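Local coordinates for protein predicted ATPase of the ABC class (Vibrio vulnificus, PDB 5D6A) that binds the ATP analogue AMP-PNP and probably hydrolyses ATP as an ABC-class ATPase, its cellular role being unassigned, at residues F101-A110 and F169-D180. Residues are numbered along the deposited sequence; the frame is centred on the assembly and turned at random.
Sequences FIARSFAEFA and FIRRSTIERELD
Phe109 and Arg172 meet over one face of the Phe109 ring. Arg172 CB lies over that face, 4.2 Å from the centroid of the Phe109 ring in a CH-pi contact. Farther along, the arginine chain bends at chi3 (65°) and brings its guanidinium back over the rim at CD1 and CE1. The ring and guanidinium planes are 36° apart, so this is a tilted overlap and not a flat stack. Leu179 CD2 reaches the edge of the same ring, 4.2 Å from Phe109 CE2. With CG anti to the carbonyl carbon (chi1 -59°), the Phe109 ring has Arg172 on this face and Leu179 at its edge. The Phe169 ring takes Ala110 on one face, with Ala110 CA 4.0 Å from its centroid and almost on the ring normal. Phe106 turns an edge to 169-180, where Ser173 OG lies in the ring plane, 3.5 Å from Phe106 CD2. Phe106 CE2 also packs on Phe169 CB (3.6 Å) and on CG1 of Ile170.

Ser173 OG donates to Phe169 O at 2.8 Å, and Ser173 N shares that acceptor. The hydroxyl is thus tied back one turn, while Ser173 CB packs on Phe106 CB. Leu179 CD2 rests on CB and OG of Ser105. A water links Ser105 OG to Asp180 N, and Asp180 is the N-cap of helix 181-199. Ile102 CG2 packs against Ser173 O and Thr174 CG2.

Leu140 of strand 137-144 touches Ile102, Phe106, Ile170 and Ser173. Within the N-terminal region of this ABC-class ATPase, helix 92-109 packs on the last turn of helix 155-172 and on the loop leading into helix 181-199, with strand 137-144 of an antiparallel sheet alongside.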
ATOM      1  N   PHE A 101     -18.127  21.944  10.659  1.00 38.08           N
ATOM      2  CA  PHE A 101     -18.215  23.218   9.955  1.00 38.87           C
ATOM      3  C   PHE A 101     -17.292  24.259  10.590  1.00 38.83           C
ATOM      4  O   PHE A 101     -16.646  25.034   9.885  1.00 39.08           O
ATOM      5  CB  PHE A 101     -19.664  23.718   9.944  1.00 40.23           C
ATOM      6  CG  PHE A 101     -19.878  24.949   9.103  1.00 42.09           C
ATOM      7  CD1 PHE A 101     -20.187  24.839   7.755  1.00 42.59           C
ATOM      8  CD2 PHE A 101     -19.772  26.215   9.659  1.00 42.68           C
ATOM      9  CE1 PHE A 101     -20.385  25.966   6.979  1.00 43.94           C
ATOM     10  CE2 PHE A 101     -19.967  27.344   8.888  1.00 44.07           C
ATOM     11  CZ  PHE A 101     -20.274  27.221   7.547  1.00 44.79           C
ATOM     12  N   ILE A 102     -17.232  24.269  11.921  1.00 37.85           N
ATOM     13  CA  ILE A 102     -16.370  25.201  12.657  1.00 37.43           C
ATOM     14  C   ILE A 102     -14.886  24.953  12.355  1.00 35.99           C
ATOM     15  O   ILE A 102     -14.108  25.898  12.228  1.00 35.29           O
ATOM     16  CB  ILE A 102     -16.642  25.127  14.175  1.00 37.82           C
ATOM     17  CG1 ILE A 102     -17.996  25.772  14.486  1.00 39.06           C
ATOM     18  CG2 ILE A 102     -15.557  25.849  14.962  1.00 38.91           C
ATOM     19  CD1 ILE A 102     -18.462  25.579  15.914  1.00 40.09           C
ATOM     20  N   ALA A 103     -14.505  23.684  12.236  1.00 35.09           N
ATOM     21  CA  ALA A 103     -13.123  23.321  11.921  1.00 34.48           C
ATOM     22  C   ALA A 103     -12.748  23.799  10.518  1.00 35.11           C
ATOM     23  O   ALA A 103     -11.650  24.315  10.304  1.00 35.08           O
ATOM     24  CB  ALA A 103     -12.934  21.818  12.028  1.00 34.15           C
ATOM     25  N   ARG A 104     -13.668  23.625   9.570  1.00 35.74           N
ATOM     26  CA  ARG A 104     -13.443  24.040   8.184  1.00 36.97           C
ATOM     27  C   ARG A 104     -13.419  25.558   8.059  1.00 38.20           C
ATOM     28  O   ARG A 104     -12.678  26.100   7.245  1.00 38.96           O
ATOM     29  CB  ARG A 104     -14.514  23.458   7.265  1.00 37.07           C
ATOM     30  CG  ARG A 104     -14.560  21.941   7.253  1.00 36.42           C
ATOM     31  CD  ARG A 104     -15.663  21.433   6.343  1.00 36.99           C
ATOM     32  NE  ARG A 104     -15.855  19.992   6.487  1.00 37.26           N
ATOM     33  CZ  ARG A 104     -15.157  19.061   5.840  1.00 38.03           C
ATOM     34  NH1 ARG A 104     -14.201  19.396   4.980  1.00 39.67           N
ATOM     35  NH2 ARG A 104     -15.423  17.779   6.057  1.00 38.38           N
ATOM     36  N   SER A 105     -14.243  26.234   8.857  1.00 39.43           N
ATOM     37  CA  SER A 105     -14.279  27.694   8.856  1.00 41.44           C
ATOM     38  C   SER A 105     -12.965  28.235   9.402  1.00 41.62           C
ATOM     39  O   SER A 105     -12.411  29.191   8.871  1.00 42.69           O
ATOM     40  CB  SER A 105     -15.443  28.216   9.701  1.00 42.11           C
ATOM     41  OG  SER A 105     -16.688  27.852   9.139  1.00 43.07           O
ATOM     42  N   PHE A 106     -12.477  27.604  10.467  1.00 41.05           N
ATOM     43  CA  PHE A 106     -11.218  27.993  11.089  1.00 41.82           C
ATOM     44  C   PHE A 106     -10.059  27.793  10.114  1.00 42.78           C
ATOM     45  O   PHE A 106      -9.130  28.599  10.072  1.00 44.23           O
ATOM     46  CB  PHE A 106     -10.979  27.169  12.355  1.00 40.21           C
ATOM     47  CG  PHE A 106      -9.716  27.527  13.082  1.00 41.04           C
ATOM     48  CD1 PHE A 106      -8.514  26.910  12.761  1.00 41.43           C
ATOM     49  CD2 PHE A 106      -9.727  28.476  14.091  1.00 42.30           C
ATOM     50  CE1 PHE A 106      -7.346  27.236  13.431  1.00 42.28           C
ATOM     51  CE2 PHE A 106      -8.561  28.806  14.766  1.00 43.78           C
ATOM     52  CZ  PHE A 106      -7.370  28.186  14.436  1.00 42.97           C
ATOM     53  N   ALA A 107     -10.117  26.712   9.341  1.00 42.42           N
ATOM     54  CA  ALA A 107      -9.076  26.418   8.358  1.00 43.59           C
ATOM     55  C   ALA A 107      -9.098  27.447   7.236  1.00 44.63           C
ATOM     56  O   ALA A 107      -8.050  27.865   6.747  1.00 46.28           O
ATOM     57  CB  ALA A 107      -9.259  25.017   7.789  1.00 42.45           C
ATOM     58  N   GLU A 108     -10.303  27.851   6.843  1.00 45.60           N
ATOM     59  CA  GLU A 108     -10.493  28.827   5.772  1.00 48.16           C
ATOM     60  C   GLU A 108      -9.970  30.207   6.170  1.00 48.94           C
ATOM     61  O   GLU A 108      -9.265  30.850   5.390  1.00 51.16           O
ATOM     62  CB  GLU A 108     -11.976  28.909   5.388  1.00 49.01           C
ATOM     63  CG  GLU A 108     -12.286  29.809   4.198  1.00 52.69           C
ATOM     64  CD  GLU A 108     -11.673  29.326   2.891  1.00 55.25           C
ATOM     65  OE1 GLU A 108     -11.140  28.193   2.840  1.00 54.79           O
ATOM     66  OE2 GLU A 108     -11.732  30.087   1.900  1.00 58.04           O
ATOM     67  N   PHE A 109     -10.311  30.662   7.375  1.00 47.97           N
ATOM     68  CA  PHE A 109      -9.839  31.966   7.842  1.00 49.83           C
ATOM     69  C   PHE A 109      -8.328  31.954   8.053  1.00 50.48           C
ATOM     70  O   PHE A 109      -7.689  32.998   7.984  1.00 52.16           O
ATOM     71  CB  PHE A 109     -10.509  32.402   9.155  1.00 49.38           C
ATOM     72  CG  PHE A 109     -12.008  32.497   9.087  1.00 49.44           C
ATOM     73  CD1 PHE A 109     -12.630  33.243   8.095  1.00 52.07           C
ATOM     74  CD2 PHE A 109     -12.795  31.910  10.066  1.00 48.23           C
ATOM     75  CE1 PHE A 109     -14.012  33.346   8.046  1.00 52.67           C
ATOM     76  CE2 PHE A 109     -14.175  32.013  10.027  1.00 48.80           C
ATOM     77  CZ  PHE A 109     -14.785  32.732   9.016  1.00 50.94           C
ATOM     78  N   ALA A 110      -7.767  30.769   8.296  1.00 49.42           N
ATOM     79  CA  ALA A 110      -6.333  30.625   8.551  1.00 50.40           C
ATOM     80  C   ALA A 110      -5.495  30.211   7.333  1.00 52.64           C
ATOM     81  O   ALA A 110      -4.368  29.742   7.502  1.00 53.79           O
ATOM     82  CB  ALA A 110      -6.111  29.637   9.688  1.00 48.72           C
ATOM     83  N   PHE A 169      -8.772  34.159  14.295  1.00 50.56           N
ATOM     84  CA  PHE A 169      -9.348  32.943  13.714  1.00 48.23           C
ATOM     85  C   PHE A 169     -10.158  32.185  14.761  1.00 46.91           C
ATOM     86  O   PHE A 169     -11.206  31.623  14.447  1.00 46.55           O
ATOM     87  CB  PHE A 169      -8.269  32.028  13.126  1.00 47.56           C
ATOM     88  CG  PHE A 169      -7.288  32.740  12.241  1.00 48.92           C
ATOM     89  CD1 PHE A 169      -7.728  33.564  11.212  1.00 50.49           C
ATOM     90  CD2 PHE A 169      -5.923  32.550  12.405  1.00 49.04           C
ATOM     91  CE1 PHE A 169      -6.825  34.220  10.393  1.00 51.80           C
ATOM     92  CE2 PHE A 169      -5.016  33.193  11.581  1.00 50.83           C
ATOM     93  CZ  PHE A 169      -5.467  34.029  10.574  1.00 52.19           C
ATOM     94  N   ILE A 170      -9.666  32.176  15.999  1.00 46.54           N
ATOM     95  CA  ILE A 170     -10.348  31.512  17.110  1.00 46.07           C
ATOM     96  C   ILE A 170     -11.698  32.174  17.380  1.00 47.37           C
ATOM     97  O   ILE A 170     -12.671  31.494  17.708  1.00 46.50           O
ATOM     98  CB  ILE A 170      -9.493  31.533  18.397  1.00 46.53           C
ATOM     99  CG1 ILE A 170      -8.243  30.666  18.214  1.00 45.74           C
ATOM    100  CG2 ILE A 170     -10.296  31.018  19.585  1.00 46.63           C
ATOM    101  CD1 ILE A 170      -7.232  30.784  19.337  1.00 46.59           C
ATOM    102  N   ARG A 171     -11.750  33.497  17.240  1.00 49.82           N
ATOM    103  CA  ARG A 171     -12.992  34.236  17.461  1.00 52.16           C
ATOM    104  C   ARG A 171     -13.958  34.074  16.295  1.00 51.93           C
ATOM    105  O   ARG A 171     -15.071  33.585  16.471  1.00 52.88           O
ATOM    106  CB  ARG A 171     -12.713  35.724  17.711  1.00 54.61           C
ATOM    107  CG  ARG A 171     -12.007  36.000  19.028  1.00 55.94           C
ATOM    108  CD  ARG A 171     -11.854  37.489  19.296  1.00 58.28           C
ATOM    109  NE  ARG A 171     -11.171  37.738  20.569  1.00 59.37           N
ATOM    110  CZ  ARG A 171      -9.873  38.007  20.709  1.00 59.39           C
ATOM    111  NH1 ARG A 171      -9.071  38.104  19.655  1.00 58.98           N
ATOM    112  NH2 ARG A 171      -9.374  38.206  21.925  1.00 60.69           N
ATOM    113  N   ARG A 172     -13.520  34.467  15.105  1.00 52.25           N
ATOM    114  CA  ARG A 172     -14.364  34.389  13.908  1.00 52.91           C
ATOM    115  C   ARG A 172     -14.987  33.013  13.672  1.00 50.42           C
ATOM    116  O   ARG A 172     -16.140  32.915  13.252  1.00 49.98           O
ATOM    117  CB  ARG A 172     -13.573  34.807  12.671  1.00 53.76           C
ATOM    118  CG  ARG A 172     -13.141  36.264  12.670  1.00 56.88           C
ATOM    119  CD  ARG A 172     -12.330  36.577  11.426  1.00 59.09           C
ATOM    120  NE  ARG A 172     -13.128  36.458  10.206  1.00 60.78           N
ATOM    121  CZ  ARG A 172     -12.634  36.508   8.972  1.00 61.89           C
ATOM    122  NH1 ARG A 172     -11.327  36.652   8.771  1.00 63.11           N
ATOM    123  NH2 ARG A 172     -13.451  36.395   7.929  1.00 62.21           N
ATOM    124  N   SER A 173     -14.229  31.957  13.945  1.00 48.58           N
ATOM    125  CA  SER A 173     -14.723  30.597  13.737  1.00 47.51           C
ATOM    126  C   SER A 173     -15.755  30.175  14.783  1.00 46.82           C
ATOM    127  O   SER A 173     -16.472  29.200  14.579  1.00 45.47           O
ATOM    128  CB  SER A 173     -13.564  29.596  13.738  1.00 46.15           C
ATOM    129  OG  SER A 173     -12.956  29.527  15.016  1.00 46.89           O
ATOM    130  N   THR A 174     -15.822  30.905  15.895  1.00 48.21           N
ATOM    131  CA  THR A 174     -16.757  30.576  16.979  1.00 48.83           C
ATOM    132  C   THR A 174     -17.670  31.740  17.384  1.00 51.25           C
ATOM    133  O   THR A 174     -17.873  31.991  18.570  1.00 52.94           O
ATOM    134  CB  THR A 174     -15.994  30.091  18.222  1.00 48.05           C
ATOM    135  OG1 THR A 174     -15.019  31.073  18.585  1.00 48.32           O
ATOM    136  CG2 THR A 174     -15.292  28.776  17.938  1.00 46.33           C
ATOM    137  N   ILE A 175     -18.208  32.444  16.389  1.00 52.85           N
ATOM    138  CA  ILE A 175     -19.150  33.548  16.610  1.00 56.00           C
ATOM    139  C   ILE A 175     -20.224  33.464  15.532  1.00 57.59           C
ATOM    140  O   ILE A 175     -19.940  33.642  14.345  1.00 57.43           O
ATOM    141  CB  ILE A 175     -18.466  34.929  16.578  1.00 57.52           C
ATOM    142  CG1 ILE A 175     -17.520  35.079  17.773  1.00 57.44           C
ATOM    143  CG2 ILE A 175     -19.506  36.040  16.630  1.00 59.84           C
ATOM    144  CD1 ILE A 175     -16.750  36.381  17.797  1.00 58.47           C
ATOM    145  N   GLU A 176     -21.454  33.187  15.958  1.00 59.70           N
ATOM    146  CA  GLU A 176     -22.599  33.030  15.053  1.00 61.93           C
ATOM    147  C   GLU A 176     -22.543  33.931  13.809  1.00 62.70           C
ATOM    148  O   GLU A 176     -22.490  33.436  12.682  1.00 61.18           O
ATOM    149  CB  GLU A 176     -23.907  33.266  15.824  1.00 66.26           C
ATOM    150  CG  GLU A 176     -25.174  33.046  15.006  1.00 68.79           C
ATOM    151  CD  GLU A 176     -26.450  33.350  15.779  1.00 73.08           C
ATOM    152  OE1 GLU A 176     -26.374  33.926  16.887  1.00 76.12           O
ATOM    153  OE2 GLU A 176     -27.540  33.022  15.267  1.00 74.59           O
ATOM    154  N   ARG A 177     -22.554  35.243  14.018  1.00 65.11           N
ATOM    155  CA  ARG A 177     -22.538  36.197  12.902  1.00 66.52           C
ATOM    156  C   ARG A 177     -21.277  36.134  12.032  1.00 64.04           C
ATOM    157  O   ARG A 177     -21.354  36.356  10.824  1.00 63.33           O
ATOM    158  CB  ARG A 177     -22.782  37.627  13.410  1.00 70.37           C
ATOM    159  CG  ARG A 177     -21.826  38.099  14.496  1.00 71.44           C
ATOM    160  CD  ARG A 177     -22.267  39.441  15.057  1.00 75.37           C
ATOM    161  NE  ARG A 177     -21.462  39.854  16.208  1.00 76.65           N
ATOM    162  CZ  ARG A 177     -20.333  40.559  16.142  1.00 77.80           C
ATOM    163  NH1 ARG A 177     -19.836  40.949  14.971  1.00 78.96           N
ATOM    164  NH2 ARG A 177     -19.689  40.875  17.261  1.00 77.93           N
ATOM    165  N   GLU A 178     -20.131  35.823  12.635  1.00 62.59           N
ATOM    166  CA  GLU A 178     -18.866  35.730  11.888  1.00 61.34           C
ATOM    167  C   GLU A 178     -18.848  34.557  10.912  1.00 59.49           C
ATOM    168  O   GLU A 178     -18.086  34.561   9.949  1.00 58.50           O
ATOM    169  CB  GLU A 178     -17.672  35.621  12.842  1.00 61.01           C
ATOM    170  CG  GLU A 178     -17.455  36.844  13.721  1.00 63.29           C
ATOM    171  CD  GLU A 178     -17.082  38.088  12.936  1.00 64.93           C
ATOM    172  OE1 GLU A 178     -16.617  37.963  11.782  1.00 64.12           O
ATOM    173  OE2 GLU A 178     -17.241  39.196  13.485  1.00 68.45           O
ATOM    174  N   LEU A 179     -19.675  33.550  11.178  1.00 60.06           N
ATOM    175  CA  LEU A 179     -19.783  32.389  10.301  1.00 59.04           C
ATOM    176  C   LEU A 179     -20.907  32.614   9.301  1.00 62.10           C
ATOM    177  O   LEU A 179     -21.726  33.520   9.467  1.00 64.84           O
ATOM    178  CB  LEU A 179     -20.078  31.131  11.113  1.00 57.24           C
ATOM    179  CG  LEU A 179     -19.050  30.734  12.170  1.00 55.70           C
ATOM    180  CD1 LEU A 179     -19.559  29.554  12.982  1.00 54.66           C
ATOM    181  CD2 LEU A 179     -17.713  30.412  11.526  1.00 54.32           C
ATOM    182  N   ASP A 180     -20.946  31.787   8.262  1.00 63.07           N
ATOM    183  CA  ASP A 180     -21.989  31.873   7.250  1.00 66.67           C
ATOM    184  C   ASP A 180     -23.127  30.958   7.712  1.00 68.00           C
ATOM    185  O   ASP A 180     -23.098  29.752   7.465  1.00 67.80           O
ATOM    186  CB  ASP A 180     -21.434  31.438   5.887  1.00 66.63           C
ATOM    187  CG  ASP A 180     -22.433  31.623   4.749  1.00 70.11           C
ATOM    188  OD1 ASP A 180     -23.529  32.181   4.977  1.00 72.75           O
ATOM    189  OD2 ASP A 180     -22.107  31.212   3.614  1.00 70.59           O
TER
HETATM  190  O   HOH W   1     -18.686  30.241   8.169  1.00 49.78           O